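Local coordinates for polyhomeotic-proximal chromatin protein (Drosophila melanogaster, PDB 1KW4) that maintains the repressed state of homeotic genes through development as a Polycomb group protein, here represented by its SAM domain, which forms a helical polymer, at residues A[15-18]-A[24-27]; A[33-38]-A[61-66]; A[55-60]-A[66-71]. The protein carries 1 engineered substitution. All blocks are in the same frame, centred on the assembly; numbering follows the deposited sequence.

Contact 1 (A[15-18]-A[24-27]); sequences SSWS and NFIR
W17 and F25 meet because their first torsions bring the two rings together in the core: W17 has CG beside the backbone N and anti to the carbonyl carbon (chi1 -65°), whereas F25 has CG anti to the backbone N (chi1 168°). This is hydrophobic core packing in the SAM domain, a small all-helical bundle. It joins the segment leading into helix 19-27 to a later turn of that same helix, and the 9.7 Å between W17 CA and F25 CA is spanned by side chains alone. The six-membered part of the indole does the touching. Its CZ3 rests over one face of the phenyl ring, displaced toward the rim, 3.7 Å from F25 CG, while CH2 lies 3.9 Å from F25 CD1. The two rings are inclined obliquely, with the centroids of the W17 six-membered ring and the F25 ring 5.2 Å apart and the planes at 56°. Without the phenyl ring, with an alanine here, W17 CZ3 and CH2 would probably lose the surface they lean on, and a gap would open toward helix 65-78. K74 and I78 of that helix touch the F25 side chain, R11 touches both aromatic side chains, and L49 of helix 46-51 packs on W17, so the pair sits where three helices and the N-terminal segment come together. The indole N-H is satisfied away from F25: W17 NE1 donates a hydrogen bond to P12 O.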
ATOM      1  N   SER A  15       7.981  -8.958   1.420  1.00 19.29           N
ATOM      2  CA  SER A  15       7.300 -10.095   2.024  1.00 21.21           C
ATOM      3  C   SER A  15       7.479 -10.162   3.546  1.00 21.88           C
ATOM      4  O   SER A  15       6.700 -10.821   4.232  1.00 22.48           O
ATOM      5  CB  SER A  15       7.781 -11.405   1.379  1.00 23.92           C
ATOM      6  OG  SER A  15       9.193 -11.521   1.445  1.00 25.96           O
ATOM      7  N   SER A  16       8.493  -9.475   4.071  1.00 20.90           N
ATOM      8  CA  SER A  16       8.755  -9.464   5.512  1.00 21.73           C
ATOM      9  C   SER A  16       8.113  -8.284   6.255  1.00 22.61           C
ATOM     10  O   SER A  16       8.150  -8.231   7.490  1.00 23.96           O
ATOM     11  CB  SER A  16      10.264  -9.437   5.777  1.00 23.27           C
ATOM     12  OG  SER A  16      10.806  -8.151   5.494  1.00 26.74           O
ATOM     13  N   TRP A  17       7.526  -7.345   5.518  1.00 20.31           N
ATOM     14  CA  TRP A  17       6.916  -6.166   6.141  1.00 19.13           C
ATOM     15  C   TRP A  17       5.680  -6.460   6.987  1.00 18.42           C
ATOM     16  O   TRP A  17       4.810  -7.233   6.594  1.00 19.01           O
ATOM     17  CB  TRP A  17       6.528  -5.129   5.077  1.00 18.34           C
ATOM     18  CG  TRP A  17       7.671  -4.506   4.306  1.00 18.65           C
ATOM     19  CD1 TRP A  17       8.997  -4.854   4.347  1.00 19.38           C
ATOM     20  CD2 TRP A  17       7.561  -3.468   3.325  1.00 19.02           C
ATOM     21  NE1 TRP A  17       9.715  -4.099   3.443  1.00 19.71           N
ATOM     22  CE2 TRP A  17       8.856  -3.241   2.804  1.00 21.02           C
ATOM     23  CE3 TRP A  17       6.488  -2.707   2.833  1.00 20.43           C
ATOM     24  CZ2 TRP A  17       9.106  -2.287   1.812  1.00 21.98           C
ATOM     25  CZ3 TRP A  17       6.736  -1.759   1.848  1.00 20.30           C
ATOM     26  CH2 TRP A  17       8.035  -1.556   1.345  1.00 21.21           C
ATOM     27  N   SER A  18       5.604  -5.826   8.153  1.00 19.05           N
ATOM     28  CA  SER A  18       4.456  -5.987   9.039  1.00 18.59           C
ATOM     29  C   SER A  18       3.373  -4.989   8.620  1.00 19.63           C
ATOM     30  O   SER A  18       3.579  -4.186   7.708  1.00 17.34           O
ATOM     31  CB  SER A  18       4.862  -5.691  10.483  1.00 20.96           C
ATOM     32  OG  SER A  18       5.264  -4.334  10.621  1.00 19.93           O
ATOM     33  N   ASN A  24       3.701   2.811   7.351  1.00 18.45           N
ATOM     34  CA  ASN A  24       4.731   3.842   7.259  1.00 19.91           C
ATOM     35  C   ASN A  24       5.112   4.088   5.795  1.00 20.56           C
ATOM     36  O   ASN A  24       5.406   5.221   5.398  1.00 21.39           O
ATOM     37  CB  ASN A  24       5.956   3.437   8.085  1.00 22.51           C
ATOM     38  CG  ASN A  24       5.755   3.684   9.574  1.00 25.40           C
ATOM     39  OD1 ASN A  24       5.529   4.819   9.994  1.00 28.69           O
ATOM     40  ND2 ASN A  24       5.831   2.626  10.374  1.00 26.31           N
ATOM     41  N   PHE A  25       5.099   3.023   5.002  1.00 20.02           N
ATOM     42  CA  PHE A  25       5.399   3.100   3.572  1.00 20.04           C
ATOM     43  C   PHE A  25       4.345   3.984   2.886  1.00 20.08           C
ATOM     44  O   PHE A  25       4.679   4.871   2.093  1.00 20.76           O
ATOM     45  CB  PHE A  25       5.391   1.681   2.979  1.00 20.35           C
ATOM     46  CG  PHE A  25       5.409   1.636   1.469  1.00 21.42           C
ATOM     47  CD1 PHE A  25       6.556   1.974   0.756  1.00 22.71           C
ATOM     48  CD2 PHE A  25       4.281   1.215   0.765  1.00 21.55           C
ATOM     49  CE1 PHE A  25       6.582   1.892  -0.637  1.00 23.76           C
ATOM     50  CE2 PHE A  25       4.295   1.129  -0.630  1.00 24.37           C
ATOM     51  CZ  PHE A  25       5.453   1.467  -1.332  1.00 24.61           C
ATOM     52  N   ILE A  26       3.074   3.751   3.208  1.00 18.36           N
ATOM     53  CA  ILE A  26       1.977   4.528   2.629  1.00 17.88           C
ATOM     54  C   ILE A  26       2.048   5.994   3.087  1.00 21.12           C
ATOM     55  O   ILE A  26       1.846   6.916   2.291  1.00 20.76           O
ATOM     56  CB  ILE A  26       0.598   3.903   3.019  1.00 18.81           C
ATOM     57  CG1 ILE A  26       0.472   2.495   2.415  1.00 16.95           C
ATOM     58  CG2 ILE A  26      -0.553   4.786   2.537  1.00 19.18           C
ATOM     59  CD1 ILE A  26       0.592   2.440   0.878  1.00 18.61           C
ATOM     60  N   ARG A  27       2.355   6.208   4.365  1.00 19.03           N
ATOM     61  CA  ARG A  27       2.454   7.557   4.921  1.00 22.98           C
ATOM     62  C   ARG A  27       3.452   8.435   4.170  1.00 24.19           C
ATOM     63  O   ARG A  27       3.238   9.643   4.021  1.00 26.10           O
ATOM     64  CB  ARG A  27       2.868   7.491   6.398  1.00 24.41           C
ATOM     65  CG  ARG A  27       3.154   8.853   7.036  1.00 27.96           C
ATOM     66  CD  ARG A  27       1.888   9.674   7.211  1.00 31.95           C
ATOM     67  NE  ARG A  27       2.155  10.975   7.831  1.00 36.43           N
ATOM     68  CZ  ARG A  27       2.728  12.003   7.209  1.00 39.30           C
ATOM     69  NH1 ARG A  27       3.101  11.896   5.939  1.00 38.65           N
ATOM     70  NH2 ARG A  27       2.925  13.146   7.857  1.00 41.21           N
TER

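Contact 2 (A[33-38]-A[61-66]); sequences QDYVDD and MGMKLG
The Y35 ring lies with one face against M63, a selenomethionine, and its hydroxyl reaches past that side chain to the backbone of K64. The chain of M63 is folded over the ring: CG sits 3.5 Å from Y35 CZ, near the phenol end, in a CH-pi contact, and from there the selenium passes over the middle. M63 SE is 4.4 Å from the Y35 ring centroid and only 9° off the ring normal, the geometry of a Met-aromatic contact made through the face. A bend at the last torsion (chi3 -61°) then brings CE back down to the other end of the ring, 3.8 Å from Y35 CG.

Within the SAM domain, the contact connects the 3-10 turn 33-35 and the first turn of helix 36-41 with the linker between helix 54-60 and the long C-terminal helix 65-78. G62, with positive phi, is the first residue to depart from helical backbone angles, and K64 stands at the N-cap position of the next helix. Its backbone N-H points nearly straight at the phenol oxygen, with K64 N to Y35 OH 3.2 Å and an angle of 166° at the hydrogen. Y35 OH has a second partner in a water at 2.9 Å, which also makes a weak bond to G62 O. The K64 side chain runs at about a right angle to Y35, and its CG packs 3.7 Å from Y35 OH. On the inner side M63 also touches F39, A68 and I71. Two residues before M63, M61, likewise a selenomethionine, bends at its last torsion to place CE 3.9 Å from D38 CB, so the aspartate contributes its aliphatic carbon rather than its carboxylate.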
ATOM      1  N   GLN A  33      -1.161   9.906   2.115  1.00 28.36           N
ATOM      2  CA  GLN A  33      -1.287   9.956   3.570  1.00 30.92           C
ATOM      3  C   GLN A  33      -2.699   9.806   4.141  1.00 29.88           C
ATOM      4  O   GLN A  33      -2.856   9.352   5.275  1.00 28.50           O
ATOM      5  CB  GLN A  33      -0.641  11.237   4.112  1.00 34.46           C
ATOM      6  CG  GLN A  33      -1.422  12.511   3.864  1.00 41.03           C
ATOM      7  CD  GLN A  33      -0.652  13.746   4.299  1.00 45.62           C
ATOM      8  OE1 GLN A  33      -0.189  13.836   5.439  1.00 48.21           O
ATOM      9  NE2 GLN A  33      -0.511  14.708   3.391  1.00 48.21           N
ATOM     10  N   ASP A  34      -3.724  10.165   3.374  1.00 28.24           N
ATOM     11  CA  ASP A  34      -5.096  10.048   3.863  1.00 29.49           C
ATOM     12  C   ASP A  34      -5.590   8.606   3.947  1.00 26.71           C
ATOM     13  O   ASP A  34      -6.668   8.350   4.485  1.00 27.14           O
ATOM     14  CB  ASP A  34      -6.067  10.833   2.975  1.00 34.43           C
ATOM     15  CG  ASP A  34      -5.758  12.314   2.930  1.00 39.31           C
ATOM     16  OD1 ASP A  34      -5.496  12.904   3.999  1.00 41.56           O
ATOM     17  OD2 ASP A  34      -5.792  12.891   1.822  1.00 44.39           O
ATOM     18  N   TYR A  35      -4.805   7.667   3.427  1.00 23.37           N
ATOM     19  CA  TYR A  35      -5.208   6.262   3.427  1.00 23.24           C
ATOM     20  C   TYR A  35      -4.477   5.373   4.441  1.00 21.21           C
ATOM     21  O   TYR A  35      -4.704   4.163   4.490  1.00 20.67           O
ATOM     22  CB  TYR A  35      -5.040   5.697   2.009  1.00 23.77           C
ATOM     23  CG  TYR A  35      -5.890   6.416   0.977  1.00 24.83           C
ATOM     24  CD1 TYR A  35      -7.268   6.210   0.917  1.00 27.97           C
ATOM     25  CD2 TYR A  35      -5.320   7.321   0.082  1.00 26.80           C
ATOM     26  CE1 TYR A  35      -8.063   6.890  -0.014  1.00 28.85           C
ATOM     27  CE2 TYR A  35      -6.105   8.009  -0.852  1.00 28.38           C
ATOM     28  CZ  TYR A  35      -7.474   7.786  -0.893  1.00 29.91           C
ATOM     29  OH  TYR A  35      -8.256   8.454  -1.810  1.00 32.42           O
ATOM     30  N   VAL A  36      -3.625   5.972   5.264  1.00 20.49           N
ATOM     31  CA  VAL A  36      -2.881   5.205   6.261  1.00 20.15           C
ATOM     32  C   VAL A  36      -3.797   4.400   7.189  1.00 21.09           C
ATOM     33  O   VAL A  36      -3.562   3.216   7.422  1.00 21.37           O
ATOM     34  CB  VAL A  36      -1.969   6.129   7.119  1.00 19.90           C
ATOM     35  CG1 VAL A  36      -1.388   5.354   8.294  1.00 21.74           C
ATOM     36  CG2 VAL A  36      -0.837   6.680   6.264  1.00 20.84           C
ATOM     37  N   ASP A  37      -4.843   5.028   7.718  1.00 22.17           N
ATOM     38  CA  ASP A  37      -5.741   4.306   8.617  1.00 24.96           C
ATOM     39  C   ASP A  37      -6.472   3.147   7.942  1.00 24.47           C
ATOM     40  O   ASP A  37      -6.762   2.139   8.587  1.00 26.05           O
ATOM     41  CB  ASP A  37      -6.757   5.260   9.254  1.00 26.71           C
ATOM     42  CG  ASP A  37      -6.112   6.237  10.222  1.00 31.99           C
ATOM     43  OD1 ASP A  37      -5.003   5.940  10.721  1.00 32.31           O
ATOM     44  OD2 ASP A  37      -6.719   7.296  10.494  1.00 36.14           O
ATOM     45  N   ASP A  38      -6.774   3.288   6.655  1.00 23.96           N
ATOM     46  CA  ASP A  38      -7.460   2.227   5.920  1.00 25.43           C
ATOM     47  C   ASP A  38      -6.570   0.991   5.801  1.00 23.46           C
ATOM     48  O   ASP A  38      -7.043  -0.138   5.954  1.00 22.31           O
ATOM     49  CB  ASP A  38      -7.867   2.705   4.524  1.00 29.45           C
ATOM     50  CG  ASP A  38      -8.863   3.845   4.569  1.00 36.67           C
ATOM     51  OD1 ASP A  38      -9.842   3.744   5.341  1.00 38.72           O
ATOM     52  OD2 ASP A  38      -8.673   4.836   3.832  1.00 40.49           O
HETATM   53  N   MSE A  61     -11.286  -0.784  -1.584  1.00 40.79           N
HETATM   54  CA  MSE A  61     -10.907   0.213  -0.587  1.00 40.50           C
HETATM   55  C   MSE A  61     -11.434   1.636  -0.830  1.00 39.32           C
HETATM   56  O   MSE A  61     -11.204   2.528  -0.017  1.00 40.03           O
HETATM   57  CB  MSE A  61      -9.377   0.214  -0.424  1.00 43.08           C
HETATM   58  CG  MSE A  61      -8.841  -1.110   0.146  1.00 46.21           C
HETATM   59 SE   MSE A  61      -6.909  -1.242   0.401  1.00 50.87          SE
HETATM   60  CE  MSE A  61      -6.729  -0.008   1.889  1.00 46.46           C
ATOM     61  N   GLY A  62     -12.147   1.840  -1.936  1.00 37.59           N
ATOM     62  CA  GLY A  62     -12.716   3.150  -2.239  1.00 35.16           C
ATOM     63  C   GLY A  62     -11.729   4.287  -2.443  1.00 32.88           C
ATOM     64  O   GLY A  62     -12.058   5.460  -2.254  1.00 33.07           O
HETATM   65  N   MSE A  63     -10.520   3.939  -2.854  1.00 30.54           N
HETATM   66  CA  MSE A  63      -9.455   4.910  -3.079  1.00 27.54           C
HETATM   67  C   MSE A  63      -9.582   5.621  -4.431  1.00 25.68           C
HETATM   68  O   MSE A  63     -10.139   5.070  -5.383  1.00 24.23           O
HETATM   69  CB  MSE A  63      -8.119   4.171  -3.007  1.00 30.55           C
HETATM   70  CG  MSE A  63      -6.882   5.025  -2.976  1.00 33.34           C
HETATM   71 SE   MSE A  63      -5.375   3.849  -2.666  1.00 41.93          SE
HETATM   72  CE  MSE A  63      -5.889   3.151  -0.950  1.00 32.91           C
ATOM     73  N   LYS A  64      -9.075   6.851  -4.506  1.00 23.83           N
ATOM     74  CA  LYS A  64      -9.094   7.601  -5.760  1.00 24.29           C
ATOM     75  C   LYS A  64      -8.065   6.936  -6.677  1.00 24.08           C
ATOM     76  O   LYS A  64      -7.089   6.338  -6.207  1.00 20.88           O
ATOM     77  CB  LYS A  64      -8.747   9.073  -5.516  1.00 25.75           C
ATOM     78  CG  LYS A  64      -9.863   9.849  -4.817  1.00 29.03           C
ATOM     79  CD  LYS A  64      -9.546  11.331  -4.700  1.00 34.19           C
ATOM     80  CE  LYS A  64     -10.760  12.115  -4.209  1.00 36.82           C
ATOM     81  NZ  LYS A  64     -10.578  13.596  -4.320  1.00 40.06           N
ATOM     82  N   LEU A  65      -8.282   7.035  -7.983  1.00 22.85           N
ATOM     83  CA  LEU A  65      -7.403   6.389  -8.950  1.00 22.85           C
ATOM     84  C   LEU A  65      -5.929   6.799  -8.933  1.00 22.90           C
ATOM     85  O   LEU A  65      -5.051   5.947  -9.100  1.00 24.25           O
ATOM     86  CB  LEU A  65      -7.978   6.570 -10.363  1.00 24.90           C
ATOM     87  CG  LEU A  65      -7.301   5.791 -11.496  1.00 26.10           C
ATOM     88  CD1 LEU A  65      -7.321   4.298 -11.196  1.00 28.02           C
ATOM     89  CD2 LEU A  65      -8.030   6.079 -12.806  1.00 28.04           C
ATOM     90  N   GLY A  66      -5.656   8.086  -8.733  1.00 22.36           N
ATOM     91  CA  GLY A  66      -4.284   8.570  -8.716  1.00 22.87           C
ATOM     92  C   GLY A  66      -3.452   7.882  -7.648  1.00 23.64           C
ATOM     93  O   GLY A  66      -2.415   7.283  -7.947  1.00 22.35           O
TER
HETATM   94  O   HOH W   1     -11.110   8.540  -1.326  1.00 46.05           O

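Contact 3 (A[55-60]-A[66-71]); sequences KHLVNA and GPALKI
Segments 55-60 and 66-71 are helical and run nearly antiparallel, with N-to-C directions 156° apart, axes 9.3 Å apart at closest approach, and L57 CA only 5.8 Å from A68 CA. The small side chain of A68 permits that closeness, since its methyl meets L57 at the root: L57 CB is 3.7 Å from A68 CB. From this point the leucine reaches across to the partner helix. With CG anti to the carbonyl carbon (chi1 -65°) and an extended second torsion, it lays CD1 against the A68 backbone, 3.7 Å from A68 CA and 3.4 Å from A68 O. The same methyl extends more loosely toward I71, where L57 CD1 and I71 CB are 4.4 Å apart. V58 adds a branch at the flank, its CG2 standing 3.9 Å from A68 CB, so the alanine methyl is held by two successive residues of helix 54-60. The arrangement is the helical hairpin formed in the SAM domain by helices 54-60 and 65-78, with a short linker between them. F39 of helix 36-41 packs on both L57 and I71. Helix 65-78 is also tied to the loop after helix 19-27, where K70 NZ donates to P30 O. No hydrogen bond or salt bridge passes between the two segments, which implies that their pairing rests on hydrophobic burial and on the fit of L57 and V58 around one methyl group.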
ATOM      1  N   LYS A  55      -7.765  -2.650  -8.936  1.00 37.51           N
ATOM      2  CA  LYS A  55      -9.182  -2.948  -8.691  1.00 37.19           C
ATOM      3  C   LYS A  55      -9.532  -3.032  -7.203  1.00 36.34           C
ATOM      4  O   LYS A  55     -10.585  -2.555  -6.777  1.00 36.15           O
ATOM      5  CB  LYS A  55      -9.578  -4.269  -9.367  1.00 40.18           C
ATOM      6  CG  LYS A  55      -9.039  -5.507  -8.658  1.00 43.35           C
ATOM      7  CD  LYS A  55      -9.656  -6.802  -9.177  1.00 46.90           C
ATOM      8  CE  LYS A  55      -9.125  -7.177 -10.549  1.00 48.69           C
ATOM      9  NZ  LYS A  55      -9.664  -8.496 -10.994  1.00 50.75           N
ATOM     10  N   HIS A  56      -8.653  -3.652  -6.420  1.00 33.87           N
ATOM     11  CA  HIS A  56      -8.867  -3.807  -4.985  1.00 33.41           C
ATOM     12  C   HIS A  56      -8.795  -2.467  -4.263  1.00 32.16           C
ATOM     13  O   HIS A  56      -9.579  -2.197  -3.353  1.00 31.02           O
ATOM     14  CB  HIS A  56      -7.812  -4.753  -4.405  1.00 34.87           C
ATOM     15  CG  HIS A  56      -7.843  -6.126  -5.000  1.00 36.10           C
ATOM     16  ND1 HIS A  56      -6.698  -6.852  -5.249  1.00 37.66           N
ATOM     17  CD2 HIS A  56      -8.878  -6.913  -5.374  1.00 37.00           C
ATOM     18  CE1 HIS A  56      -7.030  -8.029  -5.754  1.00 37.26           C
ATOM     19  NE2 HIS A  56      -8.345  -8.091  -5.839  1.00 36.33           N
ATOM     20  N   LEU A  57      -7.840  -1.639  -4.671  1.00 31.40           N
ATOM     21  CA  LEU A  57      -7.646  -0.323  -4.074  1.00 31.82           C
ATOM     22  C   LEU A  57      -8.831   0.595  -4.350  1.00 32.88           C
ATOM     23  O   LEU A  57      -9.398   1.186  -3.431  1.00 34.35           O
ATOM     24  CB  LEU A  57      -6.366   0.317  -4.627  1.00 30.62           C
ATOM     25  CG  LEU A  57      -5.051  -0.393  -4.284  1.00 31.18           C
ATOM     26  CD1 LEU A  57      -3.907   0.178  -5.107  1.00 32.33           C
ATOM     27  CD2 LEU A  57      -4.776  -0.242  -2.802  1.00 30.56           C
ATOM     28  N   VAL A  58      -9.198   0.710  -5.622  1.00 34.88           N
ATOM     29  CA  VAL A  58     -10.303   1.569  -6.028  1.00 36.83           C
ATOM     30  C   VAL A  58     -11.667   1.017  -5.620  1.00 38.92           C
ATOM     31  O   VAL A  58     -12.440   1.695  -4.943  1.00 39.68           O
ATOM     32  CB  VAL A  58     -10.285   1.798  -7.560  1.00 36.69           C
ATOM     33  CG1 VAL A  58     -11.492   2.629  -7.980  1.00 38.03           C
ATOM     34  CG2 VAL A  58      -8.999   2.503  -7.964  1.00 35.94           C
ATOM     35  N   ASN A  59     -11.958  -0.217  -6.017  1.00 40.79           N
ATOM     36  CA  ASN A  59     -13.247  -0.824  -5.697  1.00 43.20           C
ATOM     37  C   ASN A  59     -13.397  -1.258  -4.242  1.00 42.54           C
ATOM     38  O   ASN A  59     -14.283  -0.778  -3.536  1.00 44.00           O
ATOM     39  CB  ASN A  59     -13.512  -2.019  -6.620  1.00 44.75           C
ATOM     40  CG  ASN A  59     -13.592  -1.618  -8.081  1.00 47.18           C
ATOM     41  OD1 ASN A  59     -14.381  -0.749  -8.456  1.00 49.74           O
ATOM     42  ND2 ASN A  59     -12.775  -2.253  -8.916  1.00 48.95           N
ATOM     43  N   ALA A  60     -12.532  -2.161  -3.794  1.00 42.81           N
ATOM     44  CA  ALA A  60     -12.600  -2.664  -2.427  1.00 41.45           C
ATOM     45  C   ALA A  60     -12.281  -1.634  -1.345  1.00 41.30           C
ATOM     46  O   ALA A  60     -12.933  -1.608  -0.304  1.00 40.94           O
ATOM     47  CB  ALA A  60     -11.684  -3.876  -2.276  1.00 42.78           C
ATOM     48  N   GLY A  66      -5.656   8.086  -8.733  1.00 22.36           N
ATOM     49  CA  GLY A  66      -4.284   8.570  -8.716  1.00 22.87           C
ATOM     50  C   GLY A  66      -3.452   7.882  -7.648  1.00 23.64           C
ATOM     51  O   GLY A  66      -2.415   7.283  -7.947  1.00 22.35           O
ATOM     52  N   PRO A  67      -3.880   7.966  -6.383  1.00 22.74           N
ATOM     53  CA  PRO A  67      -3.141   7.327  -5.293  1.00 22.76           C
ATOM     54  C   PRO A  67      -3.010   5.821  -5.516  1.00 20.91           C
ATOM     55  O   PRO A  67      -1.955   5.243  -5.266  1.00 22.54           O
ATOM     56  CB  PRO A  67      -3.982   7.665  -4.064  1.00 22.93           C
ATOM     57  CG  PRO A  67      -4.525   9.014  -4.404  1.00 25.14           C
ATOM     58  CD  PRO A  67      -4.928   8.860  -5.856  1.00 23.08           C
ATOM     59  N   ALA A  68      -4.080   5.188  -5.992  1.00 20.35           N
ATOM     60  CA  ALA A  68      -4.062   3.749  -6.237  1.00 22.35           C
ATOM     61  C   ALA A  68      -2.984   3.367  -7.253  1.00 24.43           C
ATOM     62  O   ALA A  68      -2.254   2.393  -7.056  1.00 23.35           O
ATOM     63  CB  ALA A  68      -5.433   3.275  -6.723  1.00 22.19           C
ATOM     64  N   LEU A  69      -2.881   4.133  -8.336  1.00 24.44           N
ATOM     65  CA  LEU A  69      -1.877   3.848  -9.363  1.00 26.36           C
ATOM     66  C   LEU A  69      -0.453   4.011  -8.843  1.00 25.78           C
ATOM     67  O   LEU A  69       0.436   3.219  -9.176  1.00 26.39           O
ATOM     68  CB  LEU A  69      -2.076   4.761 -10.576  1.00 26.54           C
ATOM     69  CG  LEU A  69      -3.332   4.513 -11.413  1.00 28.79           C
ATOM     70  CD1 LEU A  69      -3.493   5.638 -12.426  1.00 29.23           C
ATOM     71  CD2 LEU A  69      -3.235   3.165 -12.111  1.00 30.96           C
ATOM     72  N   LYS A  70      -0.236   5.040  -8.032  1.00 25.44           N
ATOM     73  CA  LYS A  70       1.083   5.307  -7.473  1.00 26.18           C
ATOM     74  C   LYS A  70       1.540   4.197  -6.527  1.00 24.65           C
ATOM     75  O   LYS A  70       2.719   3.835  -6.515  1.00 24.04           O
ATOM     76  CB  LYS A  70       1.073   6.666  -6.765  1.00 27.86           C
ATOM     77  CG  LYS A  70       0.909   7.829  -7.745  1.00 32.19           C
ATOM     78  CD  LYS A  70       0.204   9.034  -7.132  1.00 35.20           C
ATOM     79  CE  LYS A  70       1.092   9.792  -6.172  1.00 37.70           C
ATOM     80  NZ  LYS A  70       0.414  11.038  -5.717  1.00 36.56           N
ATOM     81  N   ILE A  71       0.617   3.645  -5.744  1.00 22.87           N
ATOM     82  CA  ILE A  71       0.973   2.568  -4.823  1.00 22.60           C
ATOM     83  C   ILE A  71       1.374   1.308  -5.591  1.00 24.25           C
ATOM     84  O   ILE A  71       2.420   0.712  -5.326  1.00 24.11           O
ATOM     85  CB  ILE A  71      -0.200   2.242  -3.867  1.00 21.73           C
ATOM     86  CG1 ILE A  71      -0.427   3.427  -2.923  1.00 21.04           C
ATOM     87  CG2 ILE A  71       0.096   0.968  -3.069  1.00 21.79           C
ATOM     88  CD1 ILE A  71      -1.693   3.319  -2.099  1.00 23.21           C
TER

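How the contacts relate
From the N terminus, contact 1 closes over five helical residues, folding segment 15-18 back onto helix 19-27 before either other contact opens. Contact 2 then spans 22 residues, from the start of helix 36-41 to the linker before helix 65-78. Contact 3 crosses it, since segment 55-60 lies inside that span and segment 66-71 extends beyond it, sharing G66. Contacts 2 and 3 are joined further by M63 N to L57 O (3.0 Å), a probable hydrogen bond. Contact 1 lies across the chain's centre from both, linked through I26 CD1 against I71 CD1 (3.9 Å) and R27 CA against V36 CG2 (3.7 Å).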